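Local coordinates for protein 6-phospho-beta-d glycosidase (PDB 5FOO) that probably hydrolyses 6-phospho-beta-glucosides as a family 1 glycoside hydrolase, and here holds the glucose 6-phosphate-like probe 6-phosphocyclophellitol, at residues A[7-12]-A[70-75]; A[53-58]-A[99-104]; A[113-118]-A[155-160]. The protein carries 1 engineered substitution. All blocks are in the same frame, centred on the assembly; numbering follows the deposited sequence.

Contact 1. Residues A[7-12]-A[70-75]; sequences EFWWGG and HNSYRT. With EDO (1,2-ethanediol), chain I.
Asn71 uses both ends of its side-chain amide to hold the backbone of segment 7-12. Its ND2 donates to Phe8 O at 3.0 Å, near the amide plane, while Asn71 OD1 accepts the N-H of Trp10 (N to OD1 2.8 Å, 167° at the hydrogen), the donor tilted from the carbonyl plane. Ser72 OG, also bonded to His414, donates to the same OD1; two bonds grip this oxygen and, with the ND2 bond, fix the rotation of the amide. Asparagine suits the place, offering donor and acceptor side by side. The backbone answers with Asn71 N to Trp10 O at 2.8 Å.

Packing is close at Gly11, whose CA rests over one face of the His70 ring, 4.0 Å from its centroid, and lies 3.4 Å from Ser72 O; a CB here would run into that carbonyl, so glycine suits. Beyond it the strands part, and a water joins Gly12 N, His70 ND1 and Ser72 O before Arg74 N meets Gly12 O at 3.2 Å. The other margin is looser: Glu7 is exposed, and an ethanediol, probably from the crystallisation liquor, donates to Glu7 O. The Arg74 side chain, bonded to Ser365 O, lies about 5 Å (nearest atoms) from bound 6-phosphocyclophellitol. Strands 9-13 and 72-76 are the first two strands, parallel neighbours, of the TIM barrel, beside the ligand pocket.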
loop_
_atom_site.group_PDB
_atom_site.type_symbol
_atom_site.label_atom_id
_atom_site.label_comp_id
_atom_site.label_asym_id
_atom_site.label_seq_id
_atom_site.Cartn_x
_atom_site.Cartn_y
_atom_site.Cartn_z
ATOM N N GLU A 7 -4.185 -4.364 22.816
ATOM C CA GLU A 7 -2.981 -4.344 21.988
ATOM C C GLU A 7 -3.231 -4.061 20.485
ATOM O O GLU A 7 -2.372 -4.264 19.659
ATOM C CB GLU A 7 -2.153 -5.596 22.243
ATOM C CG GLU A 7 -1.758 -5.689 23.724
ATOM C CD GLU A 7 -0.918 -6.897 24.019
ATOM O OE1 GLU A 7 -1.268 -8.023 23.582
ATOM O OE2 GLU A 7 0.106 -6.705 24.695
ATOM N N PHE A 8 -4.378 -3.467 20.208
ATOM C CA PHE A 8 -4.686 -2.936 18.893
ATOM C C PHE A 8 -3.613 -1.949 18.444
ATOM O O PHE A 8 -3.136 -1.063 19.237
ATOM C CB PHE A 8 -6.060 -2.273 18.932
ATOM C CG PHE A 8 -6.768 -2.193 17.594
ATOM C CD1 PHE A 8 -7.337 -3.331 17.009
ATOM C CD2 PHE A 8 -6.901 -0.982 16.954
ATOM C CE1 PHE A 8 -8.063 -3.248 15.818
ATOM C CE2 PHE A 8 -7.592 -0.887 15.744
ATOM C CZ PHE A 8 -8.170 -2.019 15.183
ATOM N N TRP A 9 -3.238 -2.073 17.182
ATOM C CA TRP A 9 -2.227 -1.166 16.625
ATOM C C TRP A 9 -2.890 0.169 16.240
ATOM O O TRP A 9 -3.904 0.171 15.552
ATOM C CB TRP A 9 -1.591 -1.742 15.361
ATOM C CG TRP A 9 -0.776 -2.930 15.489
ATOM C CD1 TRP A 9 -0.657 -3.791 16.613
ATOM C CD2 TRP A 9 0.024 -3.510 14.448
ATOM N NE1 TRP A 9 0.253 -4.788 16.315
ATOM C CE2 TRP A 9 0.647 -4.681 14.996
ATOM C CE3 TRP A 9 0.260 -3.177 13.096
ATOM C CZ2 TRP A 9 1.544 -5.489 14.243
ATOM C CZ3 TRP A 9 1.126 -3.987 12.339
ATOM C CH2 TRP A 9 1.728 -5.173 12.915
ATOM N N TRP A 10 -2.277 1.278 16.672
ATOM C CA TRP A 10 -2.715 2.566 16.310
ATOM C C TRP A 10 -1.526 3.347 15.806
ATOM O O TRP A 10 -0.479 3.467 16.463
ATOM C CB TRP A 10 -3.300 3.301 17.477
ATOM C CG TRP A 10 -4.496 2.721 18.117
ATOM C CD1 TRP A 10 -4.556 2.174 19.390
ATOM C CD2 TRP A 10 -5.865 2.821 17.666
ATOM N NE1 TRP A 10 -5.847 1.825 19.665
ATOM C CE2 TRP A 10 -6.666 2.222 18.636
ATOM C CE3 TRP A 10 -6.466 3.256 16.491
ATOM C CZ2 TRP A 10 -8.044 2.083 18.479
ATOM C CZ3 TRP A 10 -7.816 3.127 16.361
ATOM C CH2 TRP A 10 -8.583 2.542 17.345
ATOM N N GLY A 11 -1.688 3.918 14.628
ATOM C CA GLY A 11 -0.608 4.723 14.061
ATOM C C GLY A 11 -0.965 5.082 12.643
ATOM O O GLY A 11 -2.142 5.109 12.271
ATOM N N GLY A 12 0.045 5.360 11.853
ATOM C CA GLY A 12 -0.200 5.658 10.476
ATOM C C GLY A 12 0.892 5.106 9.629
ATOM O O GLY A 12 1.870 4.568 10.137
ATOM N N HIS A 70 0.624 7.373 19.038
ATOM C CA HIS A 70 0.842 6.274 18.072
ATOM C C HIS A 70 1.638 5.162 18.766
ATOM O O HIS A 70 2.622 5.456 19.424
ATOM C CB HIS A 70 1.576 6.786 16.829
ATOM C CG HIS A 70 0.770 7.770 16.024
ATOM N ND1 HIS A 70 1.009 8.011 14.687
ATOM C CD2 HIS A 70 -0.313 8.533 16.349
ATOM C CE1 HIS A 70 0.140 8.901 14.232
ATOM N NE2 HIS A 70 -0.662 9.249 15.226
ATOM N N ASN A 71 1.210 3.917 18.645
ATOM C CA ASN A 71 2.032 2.774 19.132
ATOM C C ASN A 71 2.719 1.930 18.057
ATOM O O ASN A 71 3.443 0.965 18.373
ATOM C CB ASN A 71 1.175 1.877 20.021
ATOM C CG ASN A 71 0.056 1.218 19.248
ATOM O OD1 ASN A 71 0.181 0.942 18.034
ATOM N ND2 ASN A 71 -1.024 0.890 19.951
ATOM N N SER A 72 2.553 2.333 16.794
ATOM C CA SER A 72 3.046 1.618 15.656
ATOM C C SER A 72 3.215 2.623 14.475
ATOM O O SER A 72 2.642 3.705 14.514
ATOM C CB SER A 72 2.110 0.489 15.309
ATOM O OG SER A 72 0.785 0.939 15.203
ATOM N N TYR A 73 4.105 2.303 13.531
ATOM C CA TYR A 73 4.445 3.174 12.384
ATOM C C TYR A 73 4.860 2.256 11.235
ATOM O O TYR A 73 5.802 1.492 11.395
ATOM C CB TYR A 73 5.609 4.097 12.730
ATOM C CG TYR A 73 6.135 5.066 11.671
ATOM C CD1 TYR A 73 5.488 6.268 11.388
ATOM C CD2 TYR A 73 7.307 4.796 10.961
ATOM C CE1 TYR A 73 6.033 7.201 10.455
ATOM C CE2 TYR A 73 7.831 5.688 10.037
ATOM C CZ TYR A 73 7.191 6.898 9.773
ATOM O OH TYR A 73 7.756 7.777 8.835
ATOM N N ARG A 74 4.171 2.369 10.086
ATOM C CA ARG A 74 4.548 1.639 8.866
ATOM C C ARG A 74 5.192 2.560 7.854
ATOM O O ARG A 74 4.640 3.606 7.499
ATOM C CB ARG A 74 3.350 0.928 8.259
ATOM C CG ARG A 74 3.720 -0.070 7.150
ATOM C CD ARG A 74 3.399 0.413 5.739
ATOM N NE ARG A 74 1.963 0.592 5.496
ATOM C CZ ARG A 74 1.426 0.814 4.275
ATOM N NH1 ARG A 74 2.185 0.884 3.159
ATOM N NH2 ARG A 74 0.122 0.907 4.137
ATOM N N THR A 75 6.402 2.203 7.469
ATOM C CA THR A 75 7.050 2.792 6.325
ATOM C C THR A 75 7.670 1.691 5.423
ATOM O O THR A 75 7.415 0.528 5.588
ATOM C CB THR A 75 8.093 3.856 6.766
ATOM O OG1 THR A 75 8.450 4.697 5.648
ATOM C CG2 THR A 75 9.339 3.236 7.368
HETATM C C1 EDO I . 1.454 -1.992 19.113
HETATM O O1 EDO I . 2.631 -2.743 19.359
HETATM C C2 EDO I . 0.455 -2.193 20.252
HETATM O O2 EDO I . 0.291 -3.597 20.423
HETATM O O HOH W 1 2.559 6.162 13.216
#

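Contact 2. Residues A[53-58]-A[99-104]; sequences DAYHQI and YNRVID
Tyr55 O is gripped by two nitrogens of one guanidinium: Arg101 NH2 donates to it at 2.7 Å and Arg101 NH1 at 2.9 Å, the NH1 bond running almost in line with the C=O. Both bonds are bent, 143° and 133° at the hydrogen, as they must be when an end-on pair converges on a single oxygen. A bend in the arginine chain (chi3 51°) places NE, which forms a salt bridge to Glu59.

NH1 also stands 4.2 Å above the plane of the Tyr55 ring, over its centre, but Arg101 CZ is too distant for more than a weak cation-pi attraction. A water accepts from NH1 and donates weakly to Tyr55 OH, whose stronger partner is Asp94. On the apolar side, Ile58 CG1 reaches both methyls of Val102, 4.1 Å from CG2, the side chains crossing at about a right angle; branched residues fill this buried part of the seam compactly.

Within segment 53-58, His56 ND1 bonds the syn lone pair of Asp53 OD1 at 2.6 Å, and Gln57 NE2 donates to Asp53 OD2. Helices 54-67 and 93-108 are therefore joined by a two-nitrogen, end-on arginine grip on one backbone carbonyl, beside an apolar seam; with Glu59 alongside, Arg101 probably keeps its positive charge.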
loop_
_atom_site.group_PDB
_atom_site.type_symbol
_atom_site.label_atom_id
_atom_site.label_comp_id
_atom_site.label_asym_id
_atom_site.label_seq_id
_atom_site.Cartn_x
_atom_site.Cartn_y
_atom_site.Cartn_z
ATOM N N ASP A 53 11.288 15.181 3.921
ATOM C CA ASP A 53 12.528 15.370 4.671
ATOM C C ASP A 53 12.699 14.355 5.843
ATOM O O ASP A 53 13.401 14.633 6.839
ATOM C CB ASP A 53 12.633 16.837 5.189
ATOM C CG ASP A 53 14.034 17.206 5.693
ATOM O OD1 ASP A 53 15.001 16.662 5.059
ATOM O OD2 ASP A 53 14.141 18.032 6.711
ATOM N N ALA A 54 12.084 13.185 5.711
ATOM C CA ALA A 54 12.262 12.134 6.719
ATOM C C ALA A 54 13.716 11.620 6.800
ATOM O O ALA A 54 14.146 11.138 7.869
ATOM C CB ALA A 54 11.286 10.997 6.500
ATOM N N TYR A 55 14.489 11.731 5.720
ATOM C CA TYR A 55 15.897 11.438 5.828
ATOM C C TYR A 55 16.536 12.142 7.073
ATOM O O TYR A 55 17.303 11.514 7.849
ATOM C CB TYR A 55 16.687 11.716 4.544
ATOM C CG TYR A 55 18.155 11.339 4.695
ATOM C CD1 TYR A 55 18.574 10.034 4.515
ATOM C CD2 TYR A 55 19.121 12.289 5.084
ATOM C CE1 TYR A 55 19.898 9.670 4.731
ATOM C CE2 TYR A 55 20.455 11.930 5.246
ATOM C CZ TYR A 55 20.831 10.611 5.078
ATOM O OH TYR A 55 22.167 10.198 5.236
ATOM N N HIS A 56 16.177 13.424 7.272
ATOM C CA HIS A 56 16.690 14.207 8.364
ATOM C C HIS A 56 15.807 14.145 9.602
ATOM O O HIS A 56 16.320 14.081 10.704
ATOM C CB HIS A 56 16.881 15.646 7.914
ATOM C CG HIS A 56 17.888 15.815 6.815
ATOM N ND1 HIS A 56 17.541 16.206 5.540
ATOM C CD2 HIS A 56 19.237 15.733 6.824
ATOM C CE1 HIS A 56 18.639 16.317 4.807
ATOM N NE2 HIS A 56 19.680 16.030 5.559
ATOM N N GLN A 57 14.499 14.114 9.447
ATOM C CA GLN A 57 13.579 14.306 10.569
ATOM C C GLN A 57 12.899 13.068 11.154
ATOM O O GLN A 57 12.021 13.206 11.979
ATOM C CB GLN A 57 12.486 15.297 10.124
ATOM C CG GLN A 57 13.046 16.688 9.832
ATOM C CD GLN A 57 11.941 17.746 9.814
ATOM O OE1 GLN A 57 11.187 17.870 10.777
ATOM N NE2 GLN A 57 11.800 18.461 8.710
ATOM N N ILE A 58 13.271 11.869 10.745
ATOM C CA ILE A 58 12.625 10.682 11.260
ATOM C C ILE A 58 12.623 10.618 12.784
ATOM O O ILE A 58 11.568 10.300 13.400
ATOM C CB ILE A 58 13.137 9.364 10.569
ATOM C CG1 ILE A 58 12.207 8.199 10.915
ATOM C CG2 ILE A 58 14.567 9.082 10.967
ATOM C CD1 ILE A 58 10.786 8.366 10.463
ATOM N N TYR A 99 18.422 3.167 7.823
ATOM C CA TYR A 99 17.304 2.314 8.269
ATOM C C TYR A 99 17.525 1.856 9.745
ATOM O O TYR A 99 16.566 1.716 10.542
ATOM C CB TYR A 99 17.006 1.182 7.245
ATOM C CG TYR A 99 16.397 1.774 5.990
ATOM C CD1 TYR A 99 15.152 2.389 6.048
ATOM C CD2 TYR A 99 17.088 1.774 4.744
ATOM C CE1 TYR A 99 14.600 2.978 4.941
ATOM C CE2 TYR A 99 16.543 2.370 3.627
ATOM C CZ TYR A 99 15.313 2.981 3.734
ATOM O OH TYR A 99 14.755 3.633 2.654
ATOM N N ASN A 100 18.794 1.782 10.151
ATOM C CA ASN A 100 19.070 1.552 11.575
ATOM C C ASN A 100 18.585 2.751 12.427
ATOM O O ASN A 100 17.997 2.516 13.473
ATOM C CB ASN A 100 20.513 1.152 11.825
ATOM C CG ASN A 100 20.748 -0.338 11.591
ATOM O OD1 ASN A 100 19.876 -1.163 11.898
ATOM N ND2 ASN A 100 21.920 -0.689 11.000
ATOM N N ARG A 101 18.748 3.987 11.931
ATOM C CA ARG A 101 18.223 5.197 12.625
ATOM C C ARG A 101 16.697 5.100 12.734
ATOM O O ARG A 101 16.164 5.237 13.816
ATOM C CB ARG A 101 18.611 6.515 11.912
ATOM C CG ARG A 101 19.998 7.084 12.164
ATOM C CD ARG A 101 20.336 8.311 11.273
ATOM N NE ARG A 101 19.280 9.345 11.309
ATOM C CZ ARG A 101 18.891 10.104 10.263
ATOM N NH1 ARG A 101 19.471 10.011 9.080
ATOM N NH2 ARG A 101 17.928 10.979 10.415
ATOM N N VAL A 102 16.009 4.795 11.629
ATOM C CA VAL A 102 14.565 4.691 11.630
ATOM C C VAL A 102 14.068 3.661 12.659
ATOM O O VAL A 102 13.156 3.895 13.462
ATOM C CB VAL A 102 14.003 4.248 10.222
ATOM C CG1 VAL A 102 12.510 4.122 10.301
ATOM C CG2 VAL A 102 14.379 5.206 9.113
ATOM N N ILE A 103 14.596 2.467 12.561
ATOM C CA ILE A 103 14.136 1.399 13.452
ATOM C C ILE A 103 14.473 1.680 14.946
ATOM O O ILE A 103 13.617 1.486 15.854
ATOM C CB ILE A 103 14.744 0.053 12.989
ATOM C CG1 ILE A 103 14.124 -0.348 11.596
ATOM C CG2 ILE A 103 14.586 -1.047 14.074
ATOM C CD1 ILE A 103 15.041 -1.156 10.739
ATOM N N ASP A 104 15.708 2.122 15.209
ATOM C CA ASP A 104 16.095 2.400 16.615
ATOM C C ASP A 104 15.255 3.535 17.206
ATOM O O ASP A 104 14.873 3.455 18.358
ATOM C CB ASP A 104 17.571 2.732 16.751
ATOM C CG ASP A 104 18.485 1.521 16.480
ATOM O OD1 ASP A 104 18.062 0.354 16.576
ATOM O OD2 ASP A 104 19.645 1.779 16.091
HETATM O O HOH W 2 21.697 8.236 8.076
#

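Contact 3. Residues A[113-118]-A[155-160]; sequences PVINLH and DRVKDW. With EDO (1,2-ethanediol), chain H.
The Trp160 indole meets Ile115 and Leu117 at its benzo corner: CZ3 lies 3.7 Å from Ile115 CG2 and 4.0 Å from Leu117 CD2, both approaching obliquely. On this helix-facing side of the TIM barrel, Val157 CG1 stands over one face of the indole, 3.5 Å above the plane and offset toward the rim, and Phe150 adds an edge-to-face ring contact. Farther along, the flat guanidinium of Arg156 binds the carboxylate of Asp155 side-on, through NE and NH2, and forms its stronger salt bridge, through NH1, with Asp104.

These segments carry strands 112-116 and 159-161, the third and fourth parallel neighbours of the barrel. Their register is set by Ile115 N donating to Asp159 O at 2.9 Å. Ile115 and Trp160 then project side by side from one face of the sheet, toward the surrounding helices, where large apolar groups suit the layer between barrel and helices. Ile115 CG1, set beside the backbone N by chi1 of -59°, meets Val157 CG1 at 3.8 Å. Beyond Leu117 the chain leads to His119, which lines the ligand pocket.

Asp159 works as a polar junction: OD1 accepts from Tyr293 and from an ethanediol, probably from the crystallisation liquor, and OD2 pairs with Arg112. A water closes the N-terminal end of the strand pair, donating to Pro113 O and to Asp159 OD2, each at 2.7 Å, and accepting from Lys158 N at 3.0 Å.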
loop_
_atom_site.group_PDB
_atom_site.type_symbol
_atom_site.label_atom_id
_atom_site.label_comp_id
_atom_site.label_asym_id
_atom_site.label_seq_id
_atom_site.Cartn_x
_atom_site.Cartn_y
_atom_site.Cartn_z
ATOM N N PRO A 113 7.873 -0.864 14.894
ATOM C CA PRO A 113 8.193 -0.580 13.504
ATOM C C PRO A 113 7.611 -1.653 12.575
ATOM O O PRO A 113 7.814 -2.845 12.811
ATOM C CB PRO A 113 9.700 -0.612 13.485
ATOM C CG PRO A 113 10.087 -1.618 14.592
ATOM C CD PRO A 113 9.028 -1.452 15.631
ATOM N N VAL A 114 6.893 -1.231 11.536
ATOM C CA VAL A 114 6.218 -2.147 10.613
ATOM C C VAL A 114 6.792 -1.862 9.246
ATOM O O VAL A 114 6.666 -0.739 8.748
ATOM C CB VAL A 114 4.694 -1.863 10.613
ATOM C CG1 VAL A 114 3.907 -2.784 9.636
ATOM C CG2 VAL A 114 4.195 -2.004 12.065
ATOM N N ILE A 115 7.462 -2.830 8.650
ATOM C CA ILE A 115 8.312 -2.503 7.471
ATOM C C ILE A 115 7.861 -3.198 6.209
ATOM O O ILE A 115 7.745 -4.425 6.182
ATOM C CB ILE A 115 9.750 -2.783 7.788
ATOM C CG1 ILE A 115 10.197 -1.937 9.011
ATOM C CG2 ILE A 115 10.616 -2.562 6.600
ATOM C CD1 ILE A 115 10.262 -0.449 8.789
ATOM N N ASN A 116 7.563 -2.372 5.190
ATOM C CA ASN A 116 7.225 -2.819 3.855
ATOM C C ASN A 116 8.475 -2.812 3.024
ATOM O O ASN A 116 9.277 -1.927 3.194
ATOM C CB ASN A 116 6.161 -1.887 3.292
ATOM C CG ASN A 116 5.822 -2.174 1.844
ATOM O OD1 ASN A 116 5.812 -3.340 1.368
ATOM N ND2 ASN A 116 5.556 -1.124 1.138
ATOM N N LEU A 117 8.621 -3.762 2.085
ATOM C CA LEU A 117 9.773 -3.801 1.209
ATOM C C LEU A 117 9.678 -3.196 -0.174
ATOM O O LEU A 117 10.720 -3.028 -0.831
ATOM C CB LEU A 117 10.293 -5.217 1.078
ATOM C CG LEU A 117 10.557 -5.867 2.420
ATOM C CD1 LEU A 117 10.658 -7.367 2.238
ATOM C CD2 LEU A 117 11.799 -5.247 3.039
ATOM N N HIS A 118 8.481 -2.837 -0.609
ATOM C CA HIS A 118 8.305 -2.334 -1.989
ATOM C C HIS A 118 7.068 -1.507 -2.013
ATOM O O HIS A 118 5.981 -2.011 -1.740
ATOM C CB HIS A 118 8.219 -3.505 -2.955
ATOM C CG HIS A 118 7.833 -3.153 -4.347
ATOM N ND1 HIS A 118 6.925 -3.883 -5.086
ATOM C CD2 HIS A 118 8.241 -2.152 -5.161
ATOM C CE1 HIS A 118 6.746 -3.323 -6.268
ATOM N NE2 HIS A 118 7.525 -2.266 -6.331
ATOM N N ASP A 155 16.358 -8.520 13.958
ATOM C CA ASP A 155 16.563 -8.632 15.407
ATOM C C ASP A 155 15.643 -7.675 16.053
ATOM O O ASP A 155 15.178 -7.948 17.157
ATOM C CB ASP A 155 18.033 -8.292 15.808
ATOM C CG ASP A 155 18.450 -6.878 15.384
ATOM O OD1 ASP A 155 18.205 -6.442 14.217
ATOM O OD2 ASP A 155 18.970 -6.174 16.216
ATOM N N ARG A 156 15.339 -6.558 15.362
ATOM C CA ARG A 156 14.470 -5.504 15.941
ATOM C C ARG A 156 13.105 -5.329 15.292
ATOM O O ARG A 156 12.125 -4.986 15.963
ATOM C CB ARG A 156 15.211 -4.183 15.956
ATOM C CG ARG A 156 16.296 -4.069 17.063
ATOM C CD ARG A 156 17.319 -2.984 16.695
ATOM N NE ARG A 156 17.983 -3.465 15.473
ATOM C CZ ARG A 156 18.549 -2.741 14.492
ATOM N NH1 ARG A 156 18.524 -1.396 14.488
ATOM N NH2 ARG A 156 19.092 -3.397 13.449
ATOM N N VAL A 157 13.042 -5.513 13.978
ATOM C CA VAL A 157 11.752 -5.545 13.275
ATOM C C VAL A 157 11.196 -6.975 13.242
ATOM O O VAL A 157 11.847 -7.906 12.721
ATOM C CB VAL A 157 11.915 -5.079 11.808
ATOM C CG1 VAL A 157 10.586 -5.162 11.059
ATOM C CG2 VAL A 157 12.517 -3.682 11.759
ATOM N N LYS A 158 9.988 -7.109 13.764
ATOM C CA LYS A 158 9.259 -8.360 13.790
ATOM C C LYS A 158 8.020 -8.390 12.912
ATOM O O LYS A 158 7.256 -9.361 12.944
ATOM C CB LYS A 158 8.808 -8.621 15.245
ATOM C CG LYS A 158 9.955 -8.762 16.262
ATOM C CD LYS A 158 11.190 -9.489 15.758
ATOM C CE LYS A 158 12.119 -9.946 16.899
ATOM N NZ LYS A 158 13.365 -10.603 16.444
ATOM N N ASP A 159 7.806 -7.326 12.141
ATOM C CA ASP A 159 6.572 -7.147 11.393
ATOM C C ASP A 159 6.910 -6.658 10.001
ATOM O O ASP A 159 7.280 -5.498 9.823
ATOM C CB ASP A 159 5.682 -6.137 12.078
ATOM C CG ASP A 159 5.109 -6.667 13.385
ATOM O OD1 ASP A 159 4.132 -7.457 13.389
ATOM O OD2 ASP A 159 5.651 -6.207 14.412
ATOM N N TRP A 160 6.779 -7.551 9.037
ATOM C CA TRP A 160 7.298 -7.350 7.729
ATOM C C TRP A 160 6.173 -7.504 6.666
ATOM O O TRP A 160 5.297 -8.349 6.808
ATOM C CB TRP A 160 8.367 -8.401 7.461
ATOM C CG TRP A 160 9.604 -8.272 8.225
ATOM C CD1 TRP A 160 9.939 -8.972 9.372
ATOM C CD2 TRP A 160 10.710 -7.435 7.934
ATOM N NE1 TRP A 160 11.197 -8.603 9.800
ATOM C CE2 TRP A 160 11.707 -7.682 8.921
ATOM C CE3 TRP A 160 10.971 -6.479 6.955
ATOM C CZ2 TRP A 160 12.930 -7.008 8.933
ATOM C CZ3 TRP A 160 12.213 -5.838 6.971
ATOM C CH2 TRP A 160 13.148 -6.087 7.970
HETATM C C1 EDO H . 4.737 -9.080 16.146
HETATM O O1 EDO H . 3.559 -8.992 15.347
HETATM C C2 EDO H . 5.277 -10.472 16.168
HETATM O O2 EDO H . 4.643 -11.129 15.101
HETATM O O HOH W 3 8.091 -4.968 14.524
#

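How the contacts relate
From the N terminus, strand 9-13 opens the barrel, and contact 1 closes the long loop back to it when strand 72-76 arrives. Contact 2 crosses this loop: 53-58, at the start of helix 54-67, lies inside it, whereas 99-104 on helix 93-108 comes after it. Contact 3 follows in series, pairing strand 112-116 with 159-161 across the excursion through helix 136-153. Contacts 1 and 3 are joined by probable backbone hydrogen bonds from Val114 N to Tyr73 O and from Asn116 N to Thr75 O. Tyr73 packs on Ile58 of contact 2, while Asn100 and Ile103 of contact 2 meet Arg156 and Val157 of contact 3, so helix layer and barrel wall are tied together.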